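Local coordinates for phthiocerol synthesis polyketide synthase type I PpsC (Mycobacterium tuberculosis, PDB 7AHB), which probably loads extender units onto the acyl carrier protein through this acyltransferase domain, for the polyketide chain elongation that leads to phthiocerol lipids in the mycobacterium, at residues 47-52 and 311-316; 133-138 and 266-271; 202-207 and 299-304. One frame throughout, in Å; residues are numbered along the deposited sequence.

In the fold
Following the chain from the N terminus, residues 47-52 supply the central strand of the parallel sheet, and contact 1 pairs them with 311-316, closing a loop that spans most of the chain and encloses the other two contacts. Next comes 133-138, the strand on the opposite flank of 49-53; contact 2 joins it to end strand 267-269, closing the stretch 133-271. Residues 202-207 lie in a hairpin loop of the small antiparallel sheet, and contact 3 sets them against the start of helix 300-308, closing 202-304. Contacts 2 and 3 cross, their segments alternating. Together they tie the small sheet, the helix layer and the parallel sheet into one body.

Contact 1. Residues 47-52 and 311-316; sequences GGTVFV and HHTFIE. With SO4 (sulfate ion), chain D.
His311 begins the contact by laying its CB against Val50 CG2, 3.4 Å away, the two side chains meeting at about a right angle. Its CD2 comes near Gly48 CA, where the backbone angles call for glycine and a CB would clash with His311 CA. The ring's ND1 bonds Ala307 O.

At His312 the imidazole grips a backbone carbonyl: ND1 donates to Gly47 O at 2.9 Å, with the oxygen close to the ring plane and the donor on a carbonyl lone pair. Its CG lies beside the backbone N (chi1 -68°), which turns the ring toward that carbonyl. The amide of His312 reaches Gly48 O from above the carbonyl plane, and Thr313 N gives the same oxygen a second, straighter bond. A water that donates to Gly48 O accepts from Thr313 OG1, tying the hydroxyl to the carbonyl at the strand's start. Gly48 N holds oxygen O2 of a sulfate, probably from the crystallisation liquor, at 2.9 Å.

From Thr313 the strands pair in parallel: Val50 N to Thr313 O (2.8 Å), Ile315 N to Val50 O, then Val52 N to Ile315 O. Phe314 lies alongside Val50, whose CB sits 4.2 Å from the ring centroid, off-centre over the face; Val52 CG2 meets the ring edge. On the opposite face of the sheet Ile315 CD1 touches Phe51 CE1 at 3.9 Å and nears Thr49 CG2, branched and aromatic residues suiting a buried strand. Glu316 turns its carboxylate to Ser318 and to the amides of Leu322 and Leu323.

Helices 300-308 and 324-334 cover the Val50 and Phe314 face, helix 106-126 packs on Phe51 and Ile315, and strands 133-136 and 341-343 flank the pair, inner strands of a parallel alpha/beta sheet between helices.

Contact 2. Residues 133-138 and 266-271; sequences AVIGHS and PIISTT
Val134 and Ile267 cross at a slant on one face of the parallel pair. Val134 CG2 meets Ile267 CB at 3.8 Å, because chi1 of Val134 (-56°) places that methyl between the backbone N and the carbonyl carbon, facing the neighbouring strand. Two straight backbone bonds frame the pair: Val134 N donates to Pro266 O at 3.0 Å, and Ile268 N to Val134 O. Proline lacks an amide proton, but its carbonyl is what the strand start needs here, and its CB rests on the small Ala133 CB. On the opposite face Ile135 CG1 crosses Ile268 CB at 4.0 Å. Beta-branched chains suit both faces, since Ala144 and Val147 of helix 141-147 cover Val134 while Ala303, Ile304 and Ala307 of helix 300-308 cover Ile135 and Ile268. The exposed residue, Pro266, thus sits at the tight end; the loose end is buried and water-bridged.

Toward the C-terminal ends the strands drift apart and the pairing turns loose. A water bridges Gly136 N and Ile268 O in place of a direct bond, probably donating to the latter, though its protons have other acceptors in reach. Farther on, the Thr270 hydroxyl OG1 approaches Gly136 O at 2.5 Å, too short for the exact length to be trusted, and Thr270 CG2 lies 3.9 Å from Ile135 CG2. Ser269 looks to its own strand end instead, its OG accepting from Thr271 N in an ST turn, with Glu141 as a further partner.

Beyond Gly136 the chain makes the sharp turn holding Ser138, whose backbone angles (52°/-133°) are strained and whose OG is bonded to His240. Strand, turn and helix 141-147 match the GxSxG nucleophile elbow of the alpha/beta hydrolase-like acyltransferase fold, in which this serine probably carries the acyl group.

Contact 3. Residues 202-207 and 299-304; sequences ASPRQT and RFHQAI
Aromatic packing carries most of this contact, with the His301 imidazole laid against the turn at Ser203 and Pro204. Pro204 CD stands 4.1 Å from the ring centroid, 12° off the ring normal, a CH-pi contact over the face, and CG comes to 3.7 Å from His301 NE2. The Ser203 carbonyl carbon covers the same ring face nearer the rim. With CG anti to the backbone N (chi1 163°), His301 is carried out from the helix to meet the turn. The flat imidazole offers a face to the proline CH2 groups and the Ser203-Pro204 peptide.

Polar contacts are fewer. Ala202 O lies at the edge of the Phe300 ring, 3.4 Å from CD2 and near the ring plane, at its positive C-H rim. A water in the plane of the His301 ring lies 2.7 Å from ND1 and gives a weak bond to Ser203 O.

Within the loop, Ser203 OG accepts from Arg205 N at 3.1 Å, an ST turn that makes serine apt here and fixes the backbone beneath the histidine.

The turn joins strands 197-201 and 207-211 of the antiparallel sheet, which in acyltransferases of this family belongs to the ferredoxin-like subdomain, and the contact sets it against helix 300-308 of the larger parallel-sheet part. Tyr201 also bonds the His301 backbone, Thr330 of helix 324-334 touches Ser203 and Pro204, and Phe300 packs edge-to-face with His137.

Contact 1. Residues 47-52 and 311-316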
ATOM      1  N   GLY A  47      13.746   8.815 -17.103  1.00 35.04           N
ATOM      2  CA  GLY A  47      13.613   7.375 -17.148  1.00 34.26           C
ATOM      3  C   GLY A  47      13.301   6.755 -15.815  1.00 30.52           C
ATOM      4  O   GLY A  47      13.388   7.384 -14.767  1.00 30.99           O
ATOM      5  N   GLY A  48      12.919   5.482 -15.864  1.00 27.70           N
ATOM      6  CA  GLY A  48      12.671   4.722 -14.648  1.00 26.57           C
ATOM      7  C   GLY A  48      11.249   4.779 -14.133  1.00 24.42           C
ATOM      8  O   GLY A  48      10.663   5.861 -14.045  1.00 24.31           O
ATOM      9  N   THR A  49      10.690   3.618 -13.780  1.00 25.70           N
ATOM     10  CA  THR A  49       9.314   3.519 -13.316  1.00 24.95           C
ATOM     11  C   THR A  49       9.261   2.773 -11.989  1.00 23.06           C
ATOM     12  O   THR A  49       9.838   1.684 -11.859  1.00 20.21           O
ATOM     13  CB  THR A  49       8.444   2.791 -14.351  1.00 26.04           C
ATOM     14  OG1 THR A  49       8.332   3.584 -15.532  1.00 26.15           O
ATOM     15  CG2 THR A  49       7.033   2.519 -13.777  1.00 26.71           C
ATOM     16  N   VAL A  50       8.517   3.330 -11.035  1.00 20.20           N
ATOM     17  CA  VAL A  50       8.324   2.737  -9.719  1.00 18.97           C
ATOM     18  C   VAL A  50       6.843   2.443  -9.539  1.00 18.46           C
ATOM     19  O   VAL A  50       6.011   3.326  -9.758  1.00 19.13           O
ATOM     20  CB  VAL A  50       8.818   3.684  -8.615  1.00 19.18           C
ATOM     21  CG1 VAL A  50       8.584   3.080  -7.244  1.00 18.32           C
ATOM     22  CG2 VAL A  50      10.338   3.998  -8.807  1.00 19.84           C
ATOM     23  N   PHE A  51       6.518   1.212  -9.163  1.00 17.66           N
ATOM     24  CA  PHE A  51       5.155   0.866  -8.765  1.00 17.04           C
ATOM     25  C   PHE A  51       5.043   0.984  -7.252  1.00 17.25           C
ATOM     26  O   PHE A  51       5.845   0.383  -6.530  1.00 16.31           O
ATOM     27  CB  PHE A  51       4.788  -0.561  -9.152  1.00 18.28           C
ATOM     28  CG  PHE A  51       4.315  -0.727 -10.573  1.00 20.74           C
ATOM     29  CD1 PHE A  51       4.657   0.183 -11.558  1.00 23.08           C
ATOM     30  CD2 PHE A  51       3.545  -1.826 -10.923  1.00 19.56           C
ATOM     31  CE1 PHE A  51       4.239  -0.001 -12.864  1.00 25.81           C
ATOM     32  CE2 PHE A  51       3.116  -2.003 -12.227  1.00 23.99           C
ATOM     33  CZ  PHE A  51       3.458  -1.088 -13.191  1.00 23.63           C
ATOM     34  N   VAL A  52       4.028   1.711  -6.777  1.00 18.23           N
ATOM     35  CA  VAL A  52       3.826   1.969  -5.351  1.00 18.18           C
ATOM     36  C   VAL A  52       2.551   1.261  -4.898  1.00 17.12           C
ATOM     37  O   VAL A  52       1.460   1.541  -5.418  1.00 17.09           O
ATOM     38  CB  VAL A  52       3.738   3.473  -5.062  1.00 18.22           C
ATOM     39  CG1 VAL A  52       3.371   3.713  -3.609  1.00 20.13           C
ATOM     40  CG2 VAL A  52       5.060   4.176  -5.443  1.00 18.68           C
ATOM     41  N   HIS A 311      14.574   7.433 -10.708  1.00 28.83           N
ATOM     42  CA  HIS A 311      13.311   7.004 -11.294  1.00 25.79           C
ATOM     43  C   HIS A 311      12.373   8.201 -11.342  1.00 26.71           C
ATOM     44  O   HIS A 311      12.272   8.964 -10.371  1.00 24.47           O
ATOM     45  CB  HIS A 311      12.677   5.873 -10.492  1.00 24.65           C
ATOM     46  CG  HIS A 311      13.568   4.694 -10.306  1.00 25.60           C
ATOM     47  ND1 HIS A 311      14.504   4.617  -9.296  1.00 23.17           N
ATOM     48  CD2 HIS A 311      13.675   3.544 -11.011  1.00 25.38           C
ATOM     49  CE1 HIS A 311      15.132   3.458  -9.375  1.00 25.09           C
ATOM     50  NE2 HIS A 311      14.659   2.795 -10.416  1.00 25.56           N
ATOM     51  N   HIS A 312      11.680   8.368 -12.462  1.00 24.53           N
ATOM     52  CA  HIS A 312      10.896   9.568 -12.680  1.00 26.76           C
ATOM     53  C   HIS A 312       9.407   9.336 -12.824  1.00 26.46           C
ATOM     54  O   HIS A 312       8.648  10.308 -12.739  1.00 26.42           O
ATOM     55  CB  HIS A 312      11.402  10.299 -13.928  1.00 29.45           C
ATOM     56  CG  HIS A 312      12.766  10.873 -13.755  1.00 27.56           C
ATOM     57  ND1 HIS A 312      13.905  10.102 -13.813  1.00 29.29           N
ATOM     58  CD2 HIS A 312      13.174  12.135 -13.490  1.00 29.65           C
ATOM     59  CE1 HIS A 312      14.962  10.868 -13.605  1.00 25.57           C
ATOM     60  NE2 HIS A 312      14.545  12.104 -13.401  1.00 26.20           N
ATOM     61  N   THR A 313       8.959   8.100 -13.022  1.00 21.46           N
ATOM     62  CA  THR A 313       7.532   7.806 -13.101  1.00 23.62           C
ATOM     63  C   THR A 313       7.134   6.949 -11.913  1.00 20.51           C
ATOM     64  O   THR A 313       7.677   5.855 -11.731  1.00 19.44           O
ATOM     65  CB  THR A 313       7.173   7.109 -14.413  1.00 25.85           C
ATOM     66  OG1 THR A 313       7.461   7.993 -15.502  1.00 24.81           O
ATOM     67  CG2 THR A 313       5.690   6.738 -14.430  1.00 24.00           C
ATOM     68  N   PHE A 314       6.197   7.455 -11.112  1.00 21.07           N
ATOM     69  CA  PHE A 314       5.631   6.744  -9.978  1.00 20.87           C
ATOM     70  C   PHE A 314       4.162   6.456 -10.265  1.00 19.19           C
ATOM     71  O   PHE A 314       3.401   7.370 -10.589  1.00 20.11           O
ATOM     72  CB  PHE A 314       5.780   7.570  -8.703  1.00 18.72           C
ATOM     73  CG  PHE A 314       7.210   7.706  -8.244  1.00 18.24           C
ATOM     74  CD1 PHE A 314       8.087   8.535  -8.913  1.00 20.09           C
ATOM     75  CD2 PHE A 314       7.672   6.991  -7.156  1.00 17.23           C
ATOM     76  CE1 PHE A 314       9.400   8.655  -8.504  1.00 19.36           C
ATOM     77  CE2 PHE A 314       8.985   7.111  -6.746  1.00 18.47           C
ATOM     78  CZ  PHE A 314       9.844   7.953  -7.430  1.00 20.00           C
ATOM     79  N   ILE A 315       3.776   5.192 -10.151  1.00 18.63           N
ATOM     80  CA  ILE A 315       2.408   4.744 -10.426  1.00 19.97           C
ATOM     81  C   ILE A 315       1.893   4.061  -9.167  1.00 18.18           C
ATOM     82  O   ILE A 315       2.395   2.993  -8.782  1.00 17.36           O
ATOM     83  CB  ILE A 315       2.344   3.783 -11.622  1.00 19.58           C
ATOM     84  CG1 ILE A 315       2.928   4.446 -12.849  1.00 20.59           C
ATOM     85  CG2 ILE A 315       0.879   3.330 -11.894  1.00 20.25           C
ATOM     86  CD1 ILE A 315       3.072   3.524 -14.044  1.00 22.77           C
ATOM     87  N   GLU A 316       0.878   4.650  -8.541  1.00 22.07           N
ATOM     88  CA  GLU A 316       0.232   4.018  -7.401  1.00 22.13           C
ATOM     89  C   GLU A 316      -0.710   2.930  -7.914  1.00 20.90           C
ATOM     90  O   GLU A 316      -1.594   3.195  -8.742  1.00 19.56           O
ATOM     91  CB  GLU A 316      -0.524   5.041  -6.558  1.00 20.19           C
ATOM     92  CG  GLU A 316      -1.250   4.420  -5.392  1.00 21.56           C
ATOM     93  CD  GLU A 316      -2.031   5.456  -4.588  1.00 25.39           C
ATOM     94  OE1 GLU A 316      -1.629   6.649  -4.642  1.00 21.77           O
ATOM     95  OE2 GLU A 316      -3.047   5.080  -3.935  1.00 21.15           O
TER
HETATM   96  S   SO4 D1002      12.825   4.222 -19.187  1.00 78.64           S
HETATM   97  O1  SO4 D1002      12.530   3.212 -20.204  1.00 83.04           O
HETATM   98  O2  SO4 D1002      13.409   3.574 -18.017  1.00 67.29           O
HETATM   99  O3  SO4 D1002      13.770   5.192 -19.736  1.00 90.80           O
HETATM  100  O4  SO4 D1002      11.591   4.904 -18.810  1.00 83.46           O
HETATM  101  O   HOH W   1       9.925   7.399 -16.166  1.00 24.34           O

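Contact 2. Residues 133-138 and 266-271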
ATOM      1  N   ALA A 133      11.382  -0.773 -10.164  1.00 21.01           N
ATOM      2  CA  ALA A 133      11.536  -0.890  -8.722  1.00 19.24           C
ATOM      3  C   ALA A 133      10.137  -0.789  -8.135  1.00 18.85           C
ATOM      4  O   ALA A 133       9.224  -0.232  -8.760  1.00 16.37           O
ATOM      5  CB  ALA A 133      12.435   0.195  -8.122  1.00 18.75           C
ATOM      6  N   VAL A 134       9.962  -1.361  -6.949  1.00 16.06           N
ATOM      7  CA  VAL A 134       8.667  -1.304  -6.277  1.00 19.42           C
ATOM      8  C   VAL A 134       8.853  -0.769  -4.859  1.00 18.39           C
ATOM      9  O   VAL A 134       9.899  -0.950  -4.224  1.00 16.10           O
ATOM     10  CB  VAL A 134       7.937  -2.680  -6.251  1.00 14.85           C
ATOM     11  CG1 VAL A 134       7.768  -3.230  -7.642  1.00 19.95           C
ATOM     12  CG2 VAL A 134       8.685  -3.658  -5.363  1.00 19.27           C
ATOM     13  N   ILE A 135       7.808  -0.118  -4.356  1.00 15.71           N
ATOM     14  CA  ILE A 135       7.761   0.382  -2.991  1.00 16.04           C
ATOM     15  C   ILE A 135       6.449  -0.084  -2.392  1.00 15.45           C
ATOM     16  O   ILE A 135       5.399   0.089  -3.019  1.00 14.63           O
ATOM     17  CB  ILE A 135       7.846   1.917  -2.940  1.00 16.45           C
ATOM     18  CG1 ILE A 135       9.248   2.375  -3.258  1.00 17.94           C
ATOM     19  CG2 ILE A 135       7.446   2.413  -1.553  1.00 17.48           C
ATOM     20  CD1 ILE A 135       9.364   3.885  -3.463  1.00 18.96           C
ATOM     21  N   GLY A 136       6.520  -0.733  -1.224  1.00 18.24           N
ATOM     22  CA  GLY A 136       5.332  -1.084  -0.469  1.00 21.58           C
ATOM     23  C   GLY A 136       5.102  -0.187   0.743  1.00 18.56           C
ATOM     24  O   GLY A 136       5.974  -0.034   1.594  1.00 21.36           O
ATOM     25  N   HIS A 137       3.939   0.440   0.787  1.00 14.30           N
ATOM     26  CA  HIS A 137       3.501   1.337   1.855  1.00 12.58           C
ATOM     27  C   HIS A 137       2.660   0.522   2.825  1.00 16.54           C
ATOM     28  O   HIS A 137       1.635  -0.032   2.436  1.00 12.89           O
ATOM     29  CB  HIS A 137       2.708   2.486   1.232  1.00 15.23           C
ATOM     30  CG  HIS A 137       1.962   3.353   2.198  1.00 16.21           C
ATOM     31  ND1 HIS A 137       0.808   2.939   2.829  1.00 21.19           N
ATOM     32  CD2 HIS A 137       2.140   4.647   2.553  1.00 16.65           C
ATOM     33  CE1 HIS A 137       0.341   3.922   3.578  1.00 19.57           C
ATOM     34  NE2 HIS A 137       1.135   4.967   3.432  1.00 21.02           N
ATOM     35  N   SER A 138       3.115   0.425   4.067  1.00 16.80           N
ATOM     36  CA  SER A 138       2.430  -0.310   5.127  1.00 16.87           C
ATOM     37  C   SER A 138       2.133  -1.722   4.614  1.00 20.09           C
ATOM     38  O   SER A 138       3.021  -2.379   4.048  1.00 19.60           O
ATOM     39  CB  SER A 138       1.205   0.513   5.575  1.00 17.84           C
ATOM     40  OG  SER A 138       0.430  -0.214   6.506  1.00 13.53           O
ATOM     41  N   PRO A 266      14.408  -4.580  -7.776  1.00 20.88           N
ATOM     42  CA  PRO A 266      14.708  -3.806  -6.561  1.00 22.64           C
ATOM     43  C   PRO A 266      13.415  -3.526  -5.815  1.00 20.76           C
ATOM     44  O   PRO A 266      12.433  -3.051  -6.388  1.00 18.15           O
ATOM     45  CB  PRO A 266      15.346  -2.522  -7.103  1.00 20.75           C
ATOM     46  CG  PRO A 266      16.065  -3.011  -8.343  1.00 22.19           C
ATOM     47  CD  PRO A 266      15.065  -4.006  -8.957  1.00 25.20           C
ATOM     48  N   ILE A 267      13.415  -3.816  -4.519  1.00 22.60           N
ATOM     49  CA  ILE A 267      12.308  -3.433  -3.645  1.00 23.52           C
ATOM     50  C   ILE A 267      12.891  -2.553  -2.539  1.00 21.53           C
ATOM     51  O   ILE A 267      13.805  -2.976  -1.820  1.00 25.33           O
ATOM     52  CB  ILE A 267      11.559  -4.652  -3.069  1.00 21.77           C
ATOM     53  CG1 ILE A 267      10.695  -4.223  -1.892  1.00 20.98           C
ATOM     54  CG2 ILE A 267      12.534  -5.756  -2.678  1.00 24.36           C
ATOM     55  CD1 ILE A 267       9.599  -5.239  -1.559  1.00 24.19           C
ATOM     56  N   ILE A 268      12.384  -1.328  -2.430  1.00 18.36           N
ATOM     57  CA  ILE A 268      12.753  -0.393  -1.374  1.00 17.38           C
ATOM     58  C   ILE A 268      11.758  -0.591  -0.240  1.00 19.16           C
ATOM     59  O   ILE A 268      10.581  -0.232  -0.357  1.00 16.63           O
ATOM     60  CB  ILE A 268      12.740   1.046  -1.897  1.00 18.46           C
ATOM     61  CG1 ILE A 268      13.791   1.206  -3.015  1.00 21.45           C
ATOM     62  CG2 ILE A 268      13.040   2.044  -0.759  1.00 21.44           C
ATOM     63  CD1 ILE A 268      13.552   2.389  -3.889  1.00 23.17           C
ATOM     64  N   SER A 269      12.215  -1.199   0.846  1.00 17.96           N
ATOM     65  CA  SER A 269      11.342  -1.527   1.961  1.00 17.23           C
ATOM     66  C   SER A 269      11.057  -0.281   2.806  1.00 18.33           C
ATOM     67  O   SER A 269      11.953   0.522   3.088  1.00 19.89           O
ATOM     68  CB  SER A 269      11.986  -2.599   2.838  1.00 17.41           C
ATOM     69  OG  SER A 269      11.195  -2.839   4.019  1.00 15.25           O
ATOM     70  N   THR A 270       9.802  -0.101   3.178  1.00 15.09           N
ATOM     71  CA  THR A 270       9.420   0.965   4.098  1.00 15.40           C
ATOM     72  C   THR A 270       9.411   0.480   5.546  1.00 15.06           C
ATOM     73  O   THR A 270       9.029   1.229   6.461  1.00 13.84           O
ATOM     74  CB  THR A 270       8.065   1.527   3.697  1.00 16.57           C
ATOM     75  OG1 THR A 270       7.086   0.474   3.736  1.00 14.54           O
ATOM     76  CG2 THR A 270       8.140   2.162   2.300  1.00 15.48           C
ATOM     77  N   THR A 271       9.860  -0.756   5.770  1.00 13.92           N
ATOM     78  CA  THR A 271       9.786  -1.372   7.084  1.00 18.01           C
ATOM     79  C   THR A 271      10.938  -0.945   7.969  1.00 19.60           C
ATOM     80  O   THR A 271      10.773  -0.853   9.193  1.00 18.52           O
ATOM     81  CB  THR A 271       9.767  -2.896   6.933  1.00 19.10           C
ATOM     82  OG1 THR A 271       8.505  -3.300   6.370  1.00 18.26           O
ATOM     83  CG2 THR A 271       9.987  -3.577   8.279  1.00 19.04           C
TER
HETATM   84  O   HOH W   2       8.457  -1.718  -0.088  1.00 18.78           O

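Contact 3. Residues 202-207 and 299-304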
ATOM      1  N   ALA A 202       4.870  10.131   6.032  1.00 16.67           N
ATOM      2  CA  ALA A 202       4.209  10.182   4.731  1.00 19.01           C
ATOM      3  C   ALA A 202       4.963  11.057   3.726  1.00 19.95           C
ATOM      4  O   ALA A 202       5.087  10.702   2.546  1.00 19.35           O
ATOM      5  CB  ALA A 202       2.778  10.676   4.882  1.00 20.27           C
ATOM      6  N   SER A 203       5.459  12.181   4.162  1.00 19.84           N
ATOM      7  CA  SER A 203       6.148  13.130   3.308  1.00 21.12           C
ATOM      8  C   SER A 203       6.874  14.108   4.224  1.00 21.52           C
ATOM      9  O   SER A 203       6.765  13.998   5.456  1.00 22.74           O
ATOM     10  CB  SER A 203       5.171  13.862   2.406  1.00 20.08           C
ATOM     11  OG  SER A 203       4.433  14.810   3.134  1.00 19.83           O
ATOM     12  N   PRO A 204       7.595  15.087   3.677  1.00 27.20           N
ATOM     13  CA  PRO A 204       8.197  16.111   4.552  1.00 26.48           C
ATOM     14  C   PRO A 204       7.163  16.953   5.258  1.00 28.44           C
ATOM     15  O   PRO A 204       7.507  17.647   6.225  1.00 27.15           O
ATOM     16  CB  PRO A 204       9.052  16.961   3.598  1.00 25.94           C
ATOM     17  CG  PRO A 204       9.226  16.113   2.354  1.00 26.99           C
ATOM     18  CD  PRO A 204       7.963  15.269   2.257  1.00 24.77           C
ATOM     19  N   ARG A 205       5.903  16.911   4.812  1.00 39.29           N
ATOM     20  CA  ARG A 205       4.873  17.804   5.323  1.00 41.56           C
ATOM     21  C   ARG A 205       3.713  17.106   6.008  1.00 38.10           C
ATOM     22  O   ARG A 205       2.915  17.784   6.659  1.00 37.42           O
ATOM     23  CB  ARG A 205       4.306  18.667   4.185  1.00 40.90           C
ATOM     24  CG  ARG A 205       5.065  19.955   3.958  1.00 44.31           C
ATOM     25  CD  ARG A 205       4.838  20.503   2.539  1.00 46.02           C
ATOM     26  NE  ARG A 205       5.636  19.769   1.545  1.00 45.51           N
ATOM     27  CZ  ARG A 205       6.960  19.912   1.392  1.00 44.94           C
ATOM     28  NH1 ARG A 205       7.608  19.206   0.460  1.00 42.45           N
ATOM     29  NH2 ARG A 205       7.644  20.749   2.187  1.00 45.60           N
ATOM     30  N   GLN A 206       3.596  15.792   5.886  1.00 24.95           N
ATOM     31  CA  GLN A 206       2.499  15.042   6.474  1.00 23.15           C
ATOM     32  C   GLN A 206       3.015  13.805   7.189  1.00 21.55           C
ATOM     33  O   GLN A 206       3.944  13.140   6.721  1.00 23.39           O
ATOM     34  CB  GLN A 206       1.488  14.613   5.407  1.00 25.19           C
ATOM     35  CG  GLN A 206       0.667  15.772   4.823  1.00 26.21           C
ATOM     36  CD  GLN A 206      -0.394  15.282   3.849  1.00 26.62           C
ATOM     37  OE1 GLN A 206      -0.097  14.529   2.917  1.00 25.77           O
ATOM     38  NE2 GLN A 206      -1.635  15.697   4.070  1.00 27.70           N
ATOM     39  N   THR A 207       2.368  13.471   8.300  1.00 17.82           N
ATOM     40  CA  THR A 207       2.739  12.340   9.134  1.00 16.16           C
ATOM     41  C   THR A 207       1.456  11.694   9.634  1.00 16.74           C
ATOM     42  O   THR A 207       0.474  12.382   9.895  1.00 16.86           O
ATOM     43  CB  THR A 207       3.607  12.789  10.337  1.00 16.83           C
ATOM     44  OG1 THR A 207       4.732  13.578   9.891  1.00 16.67           O
ATOM     45  CG2 THR A 207       4.097  11.613  11.115  1.00 15.87           C
ATOM     46  N   ARG A 299       8.401   3.937   6.498  1.00 19.55           N
ATOM     47  CA  ARG A 299       9.361   4.929   5.993  1.00 18.00           C
ATOM     48  C   ARG A 299       9.042   5.306   4.544  1.00 18.44           C
ATOM     49  O   ARG A 299       9.844   5.139   3.622  1.00 17.75           O
ATOM     50  CB  ARG A 299      10.774   4.385   6.115  1.00 16.49           C
ATOM     51  CG  ARG A 299      11.142   3.859   7.468  1.00 17.31           C
ATOM     52  CD  ARG A 299      11.805   4.922   8.331  1.00 21.05           C
ATOM     53  NE  ARG A 299      11.998   4.455   9.699  1.00 21.00           N
ATOM     54  CZ  ARG A 299      12.501   5.192  10.683  1.00 24.77           C
ATOM     55  NH1 ARG A 299      12.923   6.434  10.450  1.00 24.56           N
ATOM     56  NH2 ARG A 299      12.599   4.670  11.900  1.00 25.58           N
ATOM     57  N   PHE A 300       7.828   5.819   4.349  1.00 15.22           N
ATOM     58  CA  PHE A 300       7.333   6.057   2.996  1.00 15.12           C
ATOM     59  C   PHE A 300       8.013   7.262   2.377  1.00 16.79           C
ATOM     60  O   PHE A 300       8.452   7.204   1.237  1.00 15.64           O
ATOM     61  CB  PHE A 300       5.807   6.247   2.989  1.00 15.35           C
ATOM     62  CG  PHE A 300       5.229   6.397   1.617  1.00 15.39           C
ATOM     63  CD1 PHE A 300       5.284   5.350   0.709  1.00 15.37           C
ATOM     64  CD2 PHE A 300       4.653   7.573   1.221  1.00 18.76           C
ATOM     65  CE1 PHE A 300       4.770   5.491  -0.563  1.00 14.99           C
ATOM     66  CE2 PHE A 300       4.138   7.722  -0.052  1.00 18.60           C
ATOM     67  CZ  PHE A 300       4.196   6.682  -0.943  1.00 17.34           C
ATOM     68  N   HIS A 301       8.051   8.382   3.106  1.00 17.79           N
ATOM     69  CA  HIS A 301       8.783   9.572   2.679  1.00 20.89           C
ATOM     70  C   HIS A 301      10.195   9.218   2.220  1.00 21.55           C
ATOM     71  O   HIS A 301      10.617   9.598   1.120  1.00 17.70           O
ATOM     72  CB  HIS A 301       8.774  10.570   3.849  1.00 22.92           C
ATOM     73  CG  HIS A 301       9.788  11.661   3.758  1.00 21.59           C
ATOM     74  ND1 HIS A 301      10.159  12.401   4.857  1.00 23.61           N
ATOM     75  CD2 HIS A 301      10.495  12.155   2.714  1.00 25.23           C
ATOM     76  CE1 HIS A 301      11.054  13.304   4.495  1.00 24.47           C
ATOM     77  NE2 HIS A 301      11.281  13.172   3.202  1.00 25.82           N
ATOM     78  N   GLN A 302      10.920   8.450   3.028  1.00 19.46           N
ATOM     79  CA  GLN A 302      12.321   8.174   2.722  1.00 23.80           C
ATOM     80  C   GLN A 302      12.457   7.223   1.536  1.00 20.07           C
ATOM     81  O   GLN A 302      13.367   7.359   0.714  1.00 19.01           O
ATOM     82  CB  GLN A 302      13.008   7.609   3.969  1.00 24.10           C
ATOM     83  CG  GLN A 302      12.984   8.551   5.188  1.00 25.53           C
ATOM     84  CD  GLN A 302      11.810   8.315   6.185  1.00 23.78           C
ATOM     85  OE1 GLN A 302      10.758   7.763   5.838  1.00 20.00           O
ATOM     86  NE2 GLN A 302      12.010   8.751   7.444  1.00 19.83           N
ATOM     87  N   ALA A 303      11.559   6.255   1.423  1.00 15.78           N
ATOM     88  CA  ALA A 303      11.604   5.341   0.281  1.00 20.49           C
ATOM     89  C   ALA A 303      11.342   6.069  -1.038  1.00 20.32           C
ATOM     90  O   ALA A 303      12.031   5.831  -2.041  1.00 21.40           O
ATOM     91  CB  ALA A 303      10.586   4.210   0.477  1.00 19.26           C
ATOM     92  N   ILE A 304      10.368   6.979  -1.055  1.00 15.78           N
ATOM     93  CA  ILE A 304      10.091   7.729  -2.279  1.00 16.74           C
ATOM     94  C   ILE A 304      11.286   8.612  -2.639  1.00 19.62           C
ATOM     95  O   ILE A 304      11.712   8.674  -3.796  1.00 17.47           O
ATOM     96  CB  ILE A 304       8.800   8.556  -2.128  1.00 17.77           C
ATOM     97  CG1 ILE A 304       7.566   7.628  -2.059  1.00 18.18           C
ATOM     98  CG2 ILE A 304       8.671   9.553  -3.274  1.00 17.49           C
ATOM     99  CD1 ILE A 304       7.316   6.843  -3.328  1.00 15.85           C
TER
HETATM  100  O   HOH W   3       9.110  12.504   7.294  1.00 23.97           O